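Local coordinates for protein guanine nucleotide exchange factor p115rhogef (Homo sapiens, PDB 1IAP) that probably activates Rho GTPases by stimulating nucleotide exchange and, through its N-terminal RGS-like domain, is thought to engage heterotrimeric G protein alpha subunits, at residues S3-S7 and F116-R120; A20-V25 and Q112-F116; P33-C37 and Q105-V109; L38-M42 and A180-Y184; V71-V77 and E100-Q105. All coordinates share one frame; numbering follows the deposited sequence.

The five contacts lie in one all-helical RGS-like domain. Contacts 1, 2 and 3 follow helix 106-121 back from its end to its start, while their first segments advance from the N-terminal loop through helix 15-28 to helix 32-43. Their centres step by about 8 Å from contact 1 to 2 and about 11 Å from 2 to 3. Contact 5 lies at the end of helix 91-103, just before helix 106-121, and shares Q105 with contact 3; its centre is about 24 Å from that of contact 1. Contact 4 also uses helix 32-43 but pairs it with helix 171-187, so crosses contacts 1 to 3 in chain order and ties the C-terminal part into the bundle.

Contact 1 (S3-S7 and F116-R120); sequences SQFQS and FRSKR
F5 and F116 meet ring to ring: CE2 of F116 hangs over the centre of one F5 face, 3.4 Å above its plane, and comes within 3.5 Å of F5 CZ. The planes are inclined at 39° and the centroids are 4.4 Å apart, so the pair is oblique. At the F5 edge, close to the ring plane, R120 places NH1 3.6 Å from F5 CD1. The guanidinium turns a face to that edge, with F5 CE1 against it. R120 gets this far because its chain runs out straight to NE, and a salt bridge from NE to E128 anchors its charged end. The backbone beside the ring is gripped as well. R117 NH1 donates to F5 O over 2.8 Å at 158°, and the bond lies in both the carbonyl plane and the guanidinium plane. A bend at chi3 (-60°) turns the R117 guanidinium back toward this carbonyl, while its CD lies 3.6 Å from Q6 NE2. What is joined here is the N-terminal loop of the RGS-like domain and the later turns of helix 106-121. The loop is shaped by a type I beta turn from S3 to Q6, which presents F5 to the helix. Just beyond the turn, S7 is the N-cap of helix 8-11, its side chain capping a backbone N. Farther out, F5 also touches V11 of that short helix and L21 of helix 15-28, which in turn packs on F116.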
# COMPACT_ATOMS: atom_id res chain seq x y z
N SER A 3 -5.37 -17.86 0.46
CA SER A 3 -4.40 -17.48 1.54
C SER A 3 -3.65 -16.19 1.19
O SER A 3 -2.62 -15.87 1.80
CB SER A 3 -3.39 -18.62 1.79
OG SER A 3 -2.63 -18.89 0.63
N GLN A 4 -4.16 -15.44 0.20
CA GLN A 4 -3.54 -14.18 -0.21
C GLN A 4 -3.64 -13.12 0.89
O GLN A 4 -2.88 -12.16 0.90
CB GLN A 4 -4.19 -13.63 -1.49
CG GLN A 4 -3.95 -14.46 -2.75
CD GLN A 4 -5.01 -15.51 -3.00
OE1 GLN A 4 -5.73 -15.91 -2.09
NE2 GLN A 4 -5.13 -15.94 -4.25
N PHE A 5 -4.57 -13.32 1.81
CA PHE A 5 -4.79 -12.36 2.89
C PHE A 5 -4.24 -12.74 4.27
O PHE A 5 -4.53 -12.08 5.26
CB PHE A 5 -6.28 -12.02 2.99
CG PHE A 5 -6.87 -11.46 1.72
CD1 PHE A 5 -7.76 -12.21 0.96
CD2 PHE A 5 -6.52 -10.18 1.29
CE1 PHE A 5 -8.31 -11.69 -0.21
CE2 PHE A 5 -7.07 -9.65 0.12
CZ PHE A 5 -7.96 -10.41 -0.64
N GLN A 6 -3.45 -13.81 4.32
CA GLN A 6 -2.87 -14.26 5.58
C GLN A 6 -1.84 -13.26 6.12
O GLN A 6 -1.68 -13.13 7.33
CB GLN A 6 -2.23 -15.64 5.42
CG GLN A 6 -3.22 -16.76 5.18
CD GLN A 6 -4.20 -16.93 6.33
OE1 GLN A 6 -3.82 -17.27 7.45
NE2 GLN A 6 -5.48 -16.68 6.05
N SER A 7 -1.17 -12.55 5.21
CA SER A 7 -0.17 -11.56 5.60
C SER A 7 0.05 -10.53 4.50
O SER A 7 -0.31 -10.75 3.35
CB SER A 7 1.16 -12.25 5.93
OG SER A 7 1.72 -12.88 4.78
N PHE A 116 -10.30 -7.73 7.60
CA PHE A 116 -10.66 -8.06 6.23
C PHE A 116 -11.02 -9.54 6.11
O PHE A 116 -12.05 -9.89 5.53
CB PHE A 116 -9.52 -7.73 5.26
CG PHE A 116 -9.88 -7.98 3.81
CD1 PHE A 116 -10.42 -6.97 3.03
CD2 PHE A 116 -9.75 -9.26 3.26
CE1 PHE A 116 -10.83 -7.21 1.70
CE2 PHE A 116 -10.15 -9.52 1.94
CZ PHE A 116 -10.70 -8.49 1.16
N ARG A 117 -10.18 -10.41 6.67
CA ARG A 117 -10.44 -11.85 6.61
C ARG A 117 -11.76 -12.26 7.25
O ARG A 117 -12.49 -13.09 6.70
CB ARG A 117 -9.29 -12.63 7.25
CG ARG A 117 -7.98 -12.51 6.51
CD ARG A 117 -6.98 -13.56 6.97
NE ARG A 117 -6.67 -13.44 8.39
CZ ARG A 117 -5.65 -12.75 8.89
NH1 ARG A 117 -4.82 -12.09 8.09
NH2 ARG A 117 -5.45 -12.72 10.20
N SER A 118 -12.09 -11.65 8.39
CA SER A 118 -13.34 -11.96 9.09
C SER A 118 -14.54 -11.47 8.29
O SER A 118 -15.50 -12.22 8.09
CB SER A 118 -13.35 -11.33 10.48
OG SER A 118 -12.39 -11.95 11.32
N LYS A 119 -14.48 -10.23 7.82
CA LYS A 119 -15.57 -9.65 7.04
C LYS A 119 -15.77 -10.41 5.73
O LYS A 119 -16.90 -10.59 5.28
CB LYS A 119 -15.29 -8.17 6.74
CG LYS A 119 -15.17 -7.28 7.98
CD LYS A 119 -16.52 -7.02 8.63
CE LYS A 119 -16.39 -6.07 9.81
NZ LYS A 119 -15.81 -4.75 9.42
N ARG A 120 -14.68 -10.90 5.15
CA ARG A 120 -14.73 -11.64 3.89
C ARG A 120 -15.53 -12.93 4.02
O ARG A 120 -16.27 -13.32 3.12
CB ARG A 120 -13.32 -11.96 3.39
CG ARG A 120 -13.30 -12.58 2.01
CD ARG A 120 -11.90 -13.00 1.59
NE ARG A 120 -11.91 -13.46 0.20
CZ ARG A 120 -11.05 -14.32 -0.32
NH1 ARG A 120 -10.08 -14.85 0.43
NH2 ARG A 120 -11.18 -14.68 -1.59

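Contact 2 (A20-V25 and Q112-F116); sequences ALLQHV and QLEDF
L21 and F116 mark one end of the crossing, with CA atoms 6.9 Å apart, and V25 and Q112 the other; the short helical segments run at 103° to each other, their axes approaching to 10.5 Å. Between these ends H24 makes the polar link. Its NE2 donates to D115 OD1 over 2.9 Å at 158°, nearly in the imidazole plane but meeting the oxygen on its anti side, somewhat out of the carboxylate plane. D115 OD1 also pairs with K119 in a salt bridge, so one carboxylate oxygen serves both a ring N-H and a lysine. H24 reaches across because its CG stands anti to the backbone N (chi1 -180°), and the same ring gives a face to F116. That pair is T-shaped: the edge of F116 points at the H24 face, the planes almost perpendicular and the centroids 5.3 Å apart. Near its own plane the phenyl edge also has H24 CB, 3.6 Å from CD1. L21 divides its branches, CD1 lying 3.8 Å from F116 CD1 and CD2 meeting L113 CD2 at 3.6 Å. A20 CB comes up to F116 CZ. At the far end V25 CG1 rests on Q112 OE1 at 3.4 Å. The contact lies buried where helices 15-28 and 106-121 meet, with L34 of helix 32-43 packed on L21 and V25, F29 touching Q112 and D115, and T125 touching F116.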
# COMPACT_ATOMS: atom_id res chain seq x y z
N ALA A 20 -8.81 -5.11 -3.47
CA ALA A 20 -9.99 -5.37 -2.65
C ALA A 20 -9.69 -4.95 -1.21
O ALA A 20 -10.49 -4.27 -0.56
CB ALA A 20 -10.38 -6.86 -2.71
N LEU A 21 -8.51 -5.33 -0.73
CA LEU A 21 -8.08 -4.99 0.63
C LEU A 21 -7.98 -3.47 0.78
O LEU A 21 -8.44 -2.91 1.77
CB LEU A 21 -6.72 -5.63 0.93
CG LEU A 21 -6.02 -5.22 2.23
CD1 LEU A 21 -6.84 -5.67 3.43
CD2 LEU A 21 -4.62 -5.84 2.27
N LEU A 22 -7.39 -2.82 -0.22
CA LEU A 22 -7.23 -1.37 -0.21
C LEU A 22 -8.57 -0.67 -0.14
O LEU A 22 -8.73 0.27 0.64
CB LEU A 22 -6.47 -0.90 -1.46
CG LEU A 22 -4.99 -0.47 -1.40
CD1 LEU A 22 -4.43 -0.48 0.01
CD2 LEU A 22 -4.17 -1.33 -2.32
N GLN A 23 -9.53 -1.10 -0.95
CA GLN A 23 -10.85 -0.47 -0.93
C GLN A 23 -11.49 -0.62 0.44
O GLN A 23 -12.11 0.31 0.95
CB GLN A 23 -11.78 -1.05 -2.00
CG GLN A 23 -13.18 -0.43 -1.95
CD GLN A 23 -14.04 -0.81 -3.13
OE1 GLN A 23 -15.25 -1.01 -2.99
NE2 GLN A 23 -13.43 -0.89 -4.30
N HIS A 24 -11.33 -1.80 1.04
CA HIS A 24 -11.88 -2.07 2.37
C HIS A 24 -11.26 -1.09 3.37
O HIS A 24 -11.97 -0.32 4.01
CB HIS A 24 -11.57 -3.52 2.77
CG HIS A 24 -12.09 -3.90 4.12
ND1 HIS A 24 -13.44 -4.06 4.38
CD2 HIS A 24 -11.45 -4.17 5.29
CE1 HIS A 24 -13.60 -4.42 5.64
NE2 HIS A 24 -12.41 -4.49 6.21
N VAL A 25 -9.93 -1.11 3.48
CA VAL A 25 -9.20 -0.24 4.39
C VAL A 25 -9.48 1.25 4.17
O VAL A 25 -9.76 1.98 5.12
CB VAL A 25 -7.67 -0.53 4.31
CG1 VAL A 25 -6.89 0.49 5.12
CG2 VAL A 25 -7.39 -1.94 4.82
N GLN A 112 -5.96 -4.79 10.54
CA GLN A 112 -6.76 -4.51 9.36
C GLN A 112 -6.89 -5.75 8.47
O GLN A 112 -7.95 -6.00 7.91
CB GLN A 112 -6.17 -3.33 8.59
CG GLN A 112 -6.26 -2.02 9.37
CD GLN A 112 -5.40 -0.93 8.78
OE1 GLN A 112 -5.02 -0.97 7.61
NE2 GLN A 112 -5.07 0.07 9.60
N LEU A 113 -5.81 -6.53 8.36
CA LEU A 113 -5.85 -7.76 7.56
C LEU A 113 -6.78 -8.75 8.25
O LEU A 113 -7.57 -9.44 7.60
CB LEU A 113 -4.46 -8.37 7.44
CG LEU A 113 -3.56 -7.81 6.34
CD1 LEU A 113 -2.15 -8.36 6.49
CD2 LEU A 113 -4.13 -8.17 4.98
N GLU A 114 -6.70 -8.80 9.58
CA GLU A 114 -7.54 -9.68 10.38
C GLU A 114 -9.00 -9.32 10.13
O GLU A 114 -9.82 -10.19 9.84
CB GLU A 114 -7.21 -9.50 11.87
CG GLU A 114 -8.08 -10.30 12.83
CD GLU A 114 -7.73 -10.03 14.29
OE1 GLU A 114 -6.74 -9.32 14.57
OE2 GLU A 114 -8.45 -10.55 15.18
N ASP A 115 -9.32 -8.02 10.21
CA ASP A 115 -10.68 -7.55 10.00
C ASP A 115 -11.17 -7.90 8.59
O ASP A 115 -12.31 -8.30 8.42
CB ASP A 115 -10.78 -6.04 10.22
CG ASP A 115 -12.21 -5.54 10.12
OD1 ASP A 115 -12.56 -4.89 9.11
OD2 ASP A 115 -13.00 -5.81 11.05
N PHE A 116 -10.30 -7.73 7.60
CA PHE A 116 -10.66 -8.06 6.23
C PHE A 116 -11.02 -9.54 6.11
O PHE A 116 -12.05 -9.89 5.53
CB PHE A 116 -9.52 -7.73 5.26
CG PHE A 116 -9.88 -7.98 3.81
CD1 PHE A 116 -10.42 -6.97 3.03
CD2 PHE A 116 -9.75 -9.26 3.26
CE1 PHE A 116 -10.83 -7.21 1.70
CE2 PHE A 116 -10.15 -9.52 1.94
CZ PHE A 116 -10.70 -8.49 1.16

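Contact 3 (P33-C37 and Q105-V109); sequences PLLCC and QQVAV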
# COMPACT_ATOMS: atom_id res chain seq x y z
N PRO A 33 -1.06 3.65 7.26
CA PRO A 33 -0.22 2.51 7.63
C PRO A 33 0.01 1.46 6.54
O PRO A 33 1.15 1.08 6.29
CB PRO A 33 -0.97 1.92 8.82
CG PRO A 33 -1.55 3.14 9.47
CD PRO A 33 -2.10 3.88 8.27
N LEU A 34 -1.06 1.01 5.90
CA LEU A 34 -0.93 0.01 4.84
C LEU A 34 -0.22 0.59 3.62
O LEU A 34 0.66 -0.05 3.07
CB LEU A 34 -2.31 -0.54 4.43
CG LEU A 34 -2.37 -1.58 3.29
CD1 LEU A 34 -1.52 -2.81 3.62
CD2 LEU A 34 -3.81 -1.99 3.06
N LEU A 35 -0.59 1.81 3.23
CA LEU A 35 0.02 2.45 2.08
C LEU A 35 1.51 2.68 2.30
O LEU A 35 2.31 2.55 1.38
CB LEU A 35 -0.68 3.78 1.77
CG LEU A 35 -2.14 3.66 1.31
CD1 LEU A 35 -2.76 5.04 1.21
CD2 LEU A 35 -2.22 2.91 -0.01
N CYS A 36 1.86 3.01 3.54
CA CYS A 36 3.25 3.25 3.92
C CYS A 36 4.08 1.97 3.74
O CYS A 36 5.16 2.00 3.15
CB CYS A 36 3.30 3.73 5.37
SG CYS A 36 4.95 3.95 6.04
N CYS A 37 3.54 0.85 4.22
CA CYS A 37 4.22 -0.44 4.11
C CYS A 37 4.44 -0.84 2.65
O CYS A 37 5.49 -1.38 2.30
CB CYS A 37 3.43 -1.53 4.84
SG CYS A 37 3.51 -1.45 6.64
N GLN A 105 4.21 -0.17 12.05
CA GLN A 105 2.90 -0.19 11.40
C GLN A 105 2.31 -1.61 11.40
O GLN A 105 1.12 -1.79 11.14
CB GLN A 105 2.99 0.29 9.95
CG GLN A 105 3.72 1.60 9.73
CD GLN A 105 3.11 2.77 10.47
OE1 GLN A 105 1.91 3.02 10.39
NE2 GLN A 105 3.95 3.50 11.21
N GLN A 106 3.15 -2.60 11.69
CA GLN A 106 2.73 -4.00 11.70
C GLN A 106 1.47 -4.32 12.50
O GLN A 106 0.63 -5.09 12.05
CB GLN A 106 3.88 -4.91 12.15
CG GLN A 106 5.03 -4.99 11.16
CD GLN A 106 4.59 -5.44 9.77
OE1 GLN A 106 4.83 -4.75 8.78
NE2 GLN A 106 3.95 -6.61 9.70
N VAL A 107 1.33 -3.72 13.69
CA VAL A 107 0.15 -3.96 14.52
C VAL A 107 -1.15 -3.50 13.84
O VAL A 107 -2.10 -4.28 13.73
CB VAL A 107 0.28 -3.29 15.91
CG1 VAL A 107 -1.05 -3.35 16.67
CG2 VAL A 107 1.36 -3.99 16.73
N ALA A 108 -1.18 -2.25 13.39
CA ALA A 108 -2.37 -1.70 12.73
C ALA A 108 -2.72 -2.46 11.46
O ALA A 108 -3.88 -2.83 11.26
CB ALA A 108 -2.16 -0.23 12.41
N VAL A 109 -1.73 -2.69 10.60
CA VAL A 109 -1.93 -3.41 9.34
C VAL A 109 -2.36 -4.84 9.64
O VAL A 109 -3.21 -5.40 8.94
CB VAL A 109 -0.64 -3.42 8.48
CG1 VAL A 109 -0.82 -4.31 7.25
CG2 VAL A 109 -0.29 -1.99 8.06
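Q105 lies over P33 and C37, and its side chain can be traced outward. CB lies 3.8 Å from C37 SG. The chain then folds at chi2 (-59°), turning the amide away from the sulfur and back over the proline, so that at the tip OE1 rests 3.5 Å from P33 CB and 3.6 Å from P33 CG. The glutamine thus lies across the proline ring. The other end of the amide, NE2, is turned toward segment 71-77. One turn along, V109 is the apolar counterpart. Its CG2 fits against the backbone between P33 and L34, 3.8 Å from P33 C, and also comes within 4.1 Å of C37 SG. Its CG1, anti to the backbone N, is directed to L34 and meets CD1 at 4.0 Å. A108 CB touches P33 CB at 4.4 Å, a looser contact. C37 SG therefore touches both Q105 and V109, with L8 of helix 8-11 also touching C37 and V109. The segments are held together by van der Waals packing, carbon and sulfur against carbon, with the glutamine oxygen laid on proline carbons. This is helix-to-helix packing inside an RGS-like helical bundle: the start of helix 32-43 lies against the start of helix 106-121, with Q105, which leads into the second helix, packed on P33 and C37.

Contact 4 (L38-M42 and A180-Y184); sequences LHADM and AIGLY
Y184 and H39 reach across by different turns: CG of Y184 stands anti to its backbone N (chi1 -172°), whereas CG of H39 lies anti to its carbonyl carbon (chi1 -75°). The tyrosine ring thereby enters segment 38-42 of helix 32-43 as a knob into a hole formed by L38, H39, D41 and M42. L38 CB sits over one ring face, a CH-pi contact of 3.8 Å to the centroid. M42 SD lies obliquely to the Y184 ring, a Met-aromatic contact. This single knob-into-hole joins two helices running in broadly the same direction, 32-43 and 171-187, inside the RGS-like bundle. H39 adds the polar bond: NE2 donates to A180 O over 2.9 Å at 167°, in the imidazole plane but tilted from the carbonyl plane. That oxygen also accepts Y184 N, which arrives from the opposite face. L183 CD2 touches both H39 CE1 (3.5 Å) and M42 CE (3.6 Å), while M42 CE lies over one face of the H39 ring. At the phenol end one water donates to both D41 OD1 and Y184 OH. K12 engages both groups, its NZ in a salt bridge with D41 OD2 and its carbonyl oxygen hydrogen-bonded to Y184 OH.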
# COMPACT_ATOMS: atom_id res chain seq x y z
N LEU A 38 3.44 -0.58 1.81
CA LEU A 38 3.54 -0.93 0.39
C LEU A 38 4.62 -0.09 -0.30
O LEU A 38 5.42 -0.61 -1.07
CB LEU A 38 2.18 -0.75 -0.30
CG LEU A 38 1.00 -1.57 0.22
CD1 LEU A 38 -0.28 -1.24 -0.57
CD2 LEU A 38 1.31 -3.06 0.11
N HIS A 39 4.65 1.21 0.00
CA HIS A 39 5.64 2.09 -0.61
C HIS A 39 7.05 1.79 -0.12
O HIS A 39 8.03 1.98 -0.85
CB HIS A 39 5.29 3.55 -0.36
CG HIS A 39 4.16 4.06 -1.21
ND1 HIS A 39 4.02 5.38 -1.55
CD2 HIS A 39 3.12 3.40 -1.79
CE1 HIS A 39 2.94 5.53 -2.30
NE2 HIS A 39 2.38 4.34 -2.45
N ALA A 40 7.15 1.31 1.12
CA ALA A 40 8.44 0.97 1.72
C ALA A 40 9.01 -0.26 1.02
O ALA A 40 10.22 -0.35 0.81
CB ALA A 40 8.27 0.69 3.20
N ASP A 41 8.14 -1.18 0.65
CA ASP A 41 8.55 -2.40 -0.04
C ASP A 41 9.01 -2.03 -1.44
O ASP A 41 10.00 -2.57 -1.95
CB ASP A 41 7.38 -3.38 -0.11
CG ASP A 41 7.79 -4.74 -0.63
OD1 ASP A 41 7.73 -4.96 -1.85
OD2 ASP A 41 8.20 -5.58 0.20
N MET A 42 8.27 -1.12 -2.06
CA MET A 42 8.55 -0.63 -3.40
C MET A 42 9.92 0.05 -3.43
O MET A 42 10.67 -0.08 -4.41
CB MET A 42 7.44 0.35 -3.81
CG MET A 42 7.64 1.08 -5.12
SD MET A 42 6.12 1.94 -5.58
CE MET A 42 6.11 3.25 -4.39
N ALA A 180 -1.41 7.37 -4.02
CA ALA A 180 -0.61 6.36 -3.35
C ALA A 180 -0.87 4.96 -3.89
O ALA A 180 0.07 4.20 -4.14
CB ALA A 180 -0.87 6.41 -1.84
N ILE A 181 -2.15 4.62 -4.05
CA ILE A 181 -2.49 3.30 -4.58
C ILE A 181 -2.03 3.22 -6.04
O ILE A 181 -1.42 2.23 -6.45
CB ILE A 181 -4.02 3.03 -4.47
CG1 ILE A 181 -4.40 2.87 -3.00
CG2 ILE A 181 -4.39 1.77 -5.23
CD1 ILE A 181 -5.90 2.92 -2.73
N GLY A 182 -2.24 4.30 -6.78
CA GLY A 182 -1.82 4.34 -8.17
C GLY A 182 -0.34 4.08 -8.33
O GLY A 182 0.08 3.27 -9.17
N LEU A 183 0.46 4.70 -7.47
CA LEU A 183 1.91 4.55 -7.51
C LEU A 183 2.34 3.11 -7.32
O LEU A 183 3.15 2.58 -8.09
CB LEU A 183 2.57 5.45 -6.45
CG LEU A 183 4.10 5.54 -6.48
CD1 LEU A 183 4.55 6.18 -7.79
CD2 LEU A 183 4.58 6.37 -5.30
N TYR A 184 1.79 2.45 -6.31
CA TYR A 184 2.15 1.07 -6.03
C TYR A 184 1.63 0.08 -7.08
O TYR A 184 2.31 -0.89 -7.41
CB TYR A 184 1.68 0.65 -4.63
CG TYR A 184 2.21 -0.70 -4.23
CD1 TYR A 184 3.52 -0.85 -3.77
CD2 TYR A 184 1.42 -1.84 -4.35
CE1 TYR A 184 4.03 -2.10 -3.46
CE2 TYR A 184 1.93 -3.10 -4.04
CZ TYR A 184 3.23 -3.22 -3.59
OH TYR A 184 3.74 -4.46 -3.27
O HOH W 1 6.40 -5.18 -4.31

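Contact 5 (V71-V77 and E100-Q105); sequences VPVPPNV and EVVQSQ
P74 rests on S104 and E100 with the corner of its ring: CG lies against S104 OG (3.4 Å) and E100 O (3.6 Å), an apolar corner set against two oxygens. S104 OG turns back to V101 O: chi1 of 58° puts it between its backbone N and carbonyl carbon, from where it donates to that oxygen over 2.6 Å, and P74 lies against the same hydroxyl. Beyond P74, V77 uses both its branches. CG1 meets V101 CG2 at 4.1 Å, and CG2 lies on E100 CB at 3.8 Å, with the V77 and E100 side chains alongside each other and pointing opposite ways. V101 is a bump with two neighbours: its CG2 faces V77 CG1, and its CG1 faces V71 CG2. At the other end of the segment V71 presses against the amide of Q105, its CB 3.3 Å from OE1 and its CG2 3.5 Å from NE2. The amide is steadied by two weak hydrogen bonds from NE2, one to P72 O (3.1 Å, 135°) and one to V101 O. Behind the valines stand C36 of helix 32-43 and L63 of helix 48-63, which both V71 and V101 touch. The arrangement is an irregular proline-rich connection, with P74 as N-cap of helix 75-81, laid over the end of helix 91-103 at the rim of the RGS-like bundle.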
# COMPACT_ATOMS: atom_id res chain seq x y z
N VAL A 71 1.70 8.59 9.26
CA VAL A 71 1.59 7.38 10.07
C VAL A 71 2.29 7.66 11.40
O VAL A 71 3.12 8.57 11.48
CB VAL A 71 2.26 6.16 9.38
CG1 VAL A 71 1.62 5.89 8.02
CG2 VAL A 71 3.76 6.39 9.23
N PRO A 72 1.93 6.92 12.46
CA PRO A 72 2.59 7.14 13.76
C PRO A 72 4.07 6.76 13.63
O PRO A 72 4.42 5.60 13.40
CB PRO A 72 1.82 6.21 14.70
CG PRO A 72 1.26 5.15 13.79
CD PRO A 72 0.83 5.95 12.59
N VAL A 73 4.93 7.77 13.73
CA VAL A 73 6.37 7.61 13.58
C VAL A 73 7.09 7.32 14.90
O VAL A 73 6.79 7.93 15.92
CB VAL A 73 7.00 8.88 12.96
CG1 VAL A 73 8.46 8.65 12.59
CG2 VAL A 73 6.20 9.33 11.74
N PRO A 74 8.03 6.36 14.90
CA PRO A 74 8.77 6.04 16.12
C PRO A 74 9.53 7.30 16.54
O PRO A 74 10.27 7.88 15.74
CB PRO A 74 9.73 4.95 15.65
CG PRO A 74 8.93 4.24 14.61
CD PRO A 74 8.34 5.38 13.83
N PRO A 75 9.34 7.75 17.79
CA PRO A 75 10.01 8.95 18.30
C PRO A 75 11.50 9.08 17.95
O PRO A 75 11.96 10.17 17.62
CB PRO A 75 9.75 8.88 19.81
CG PRO A 75 9.33 7.47 20.06
CD PRO A 75 8.55 7.11 18.85
N ASN A 76 12.22 7.96 17.96
CA ASN A 76 13.64 7.95 17.63
C ASN A 76 13.87 8.37 16.17
O ASN A 76 14.77 9.16 15.88
CB ASN A 76 14.24 6.56 17.86
CG ASN A 76 14.12 6.10 19.29
OD1 ASN A 76 13.44 5.11 19.58
ND2 ASN A 76 14.77 6.81 20.21
N VAL A 77 13.05 7.84 15.27
CA VAL A 77 13.15 8.15 13.85
C VAL A 77 12.84 9.62 13.58
O VAL A 77 13.58 10.30 12.87
CB VAL A 77 12.22 7.25 13.01
CG1 VAL A 77 12.12 7.76 11.58
CG2 VAL A 77 12.76 5.83 13.01
N GLU A 100 12.33 0.62 10.53
CA GLU A 100 11.78 1.00 11.84
C GLU A 100 10.37 1.56 11.69
O GLU A 100 9.51 1.33 12.54
CB GLU A 100 12.66 2.04 12.53
CG GLU A 100 13.96 1.49 13.10
CD GLU A 100 14.71 2.51 13.94
OE1 GLU A 100 14.23 2.85 15.04
OE2 GLU A 100 15.78 2.98 13.49
N VAL A 101 10.14 2.31 10.62
CA VAL A 101 8.82 2.87 10.35
C VAL A 101 7.85 1.74 10.01
O VAL A 101 6.73 1.71 10.52
CB VAL A 101 8.86 3.89 9.19
CG1 VAL A 101 7.44 4.17 8.69
CG2 VAL A 101 9.52 5.19 9.65
N VAL A 102 8.29 0.81 9.17
CA VAL A 102 7.47 -0.32 8.75
C VAL A 102 7.14 -1.22 9.94
O VAL A 102 6.02 -1.68 10.08
CB VAL A 102 8.17 -1.16 7.65
CG1 VAL A 102 7.39 -2.45 7.38
CG2 VAL A 102 8.29 -0.35 6.38
N GLN A 103 8.12 -1.42 10.82
CA GLN A 103 7.93 -2.26 11.99
C GLN A 103 6.82 -1.71 12.88
O GLN A 103 5.97 -2.46 13.36
CB GLN A 103 9.24 -2.38 12.78
CG GLN A 103 9.32 -3.58 13.71
CD GLN A 103 8.55 -3.39 15.00
OE1 GLN A 103 7.77 -4.25 15.41
NE2 GLN A 103 8.77 -2.25 15.66
N SER A 104 6.80 -0.38 13.04
CA SER A 104 5.79 0.29 13.87
C SER A 104 4.38 0.31 13.28
O SER A 104 3.44 0.79 13.93
CB SER A 104 6.24 1.71 14.19
OG SER A 104 6.48 2.46 13.01
N GLN A 105 4.21 -0.17 12.05
CA GLN A 105 2.90 -0.19 11.40
C GLN A 105 2.31 -1.61 11.40
O GLN A 105 1.12 -1.79 11.14
CB GLN A 105 2.99 0.29 9.95
CG GLN A 105 3.72 1.60 9.73
CD GLN A 105 3.11 2.77 10.47
OE1 GLN A 105 1.91 3.02 10.39
NE2 GLN A 105 3.95 3.50 11.21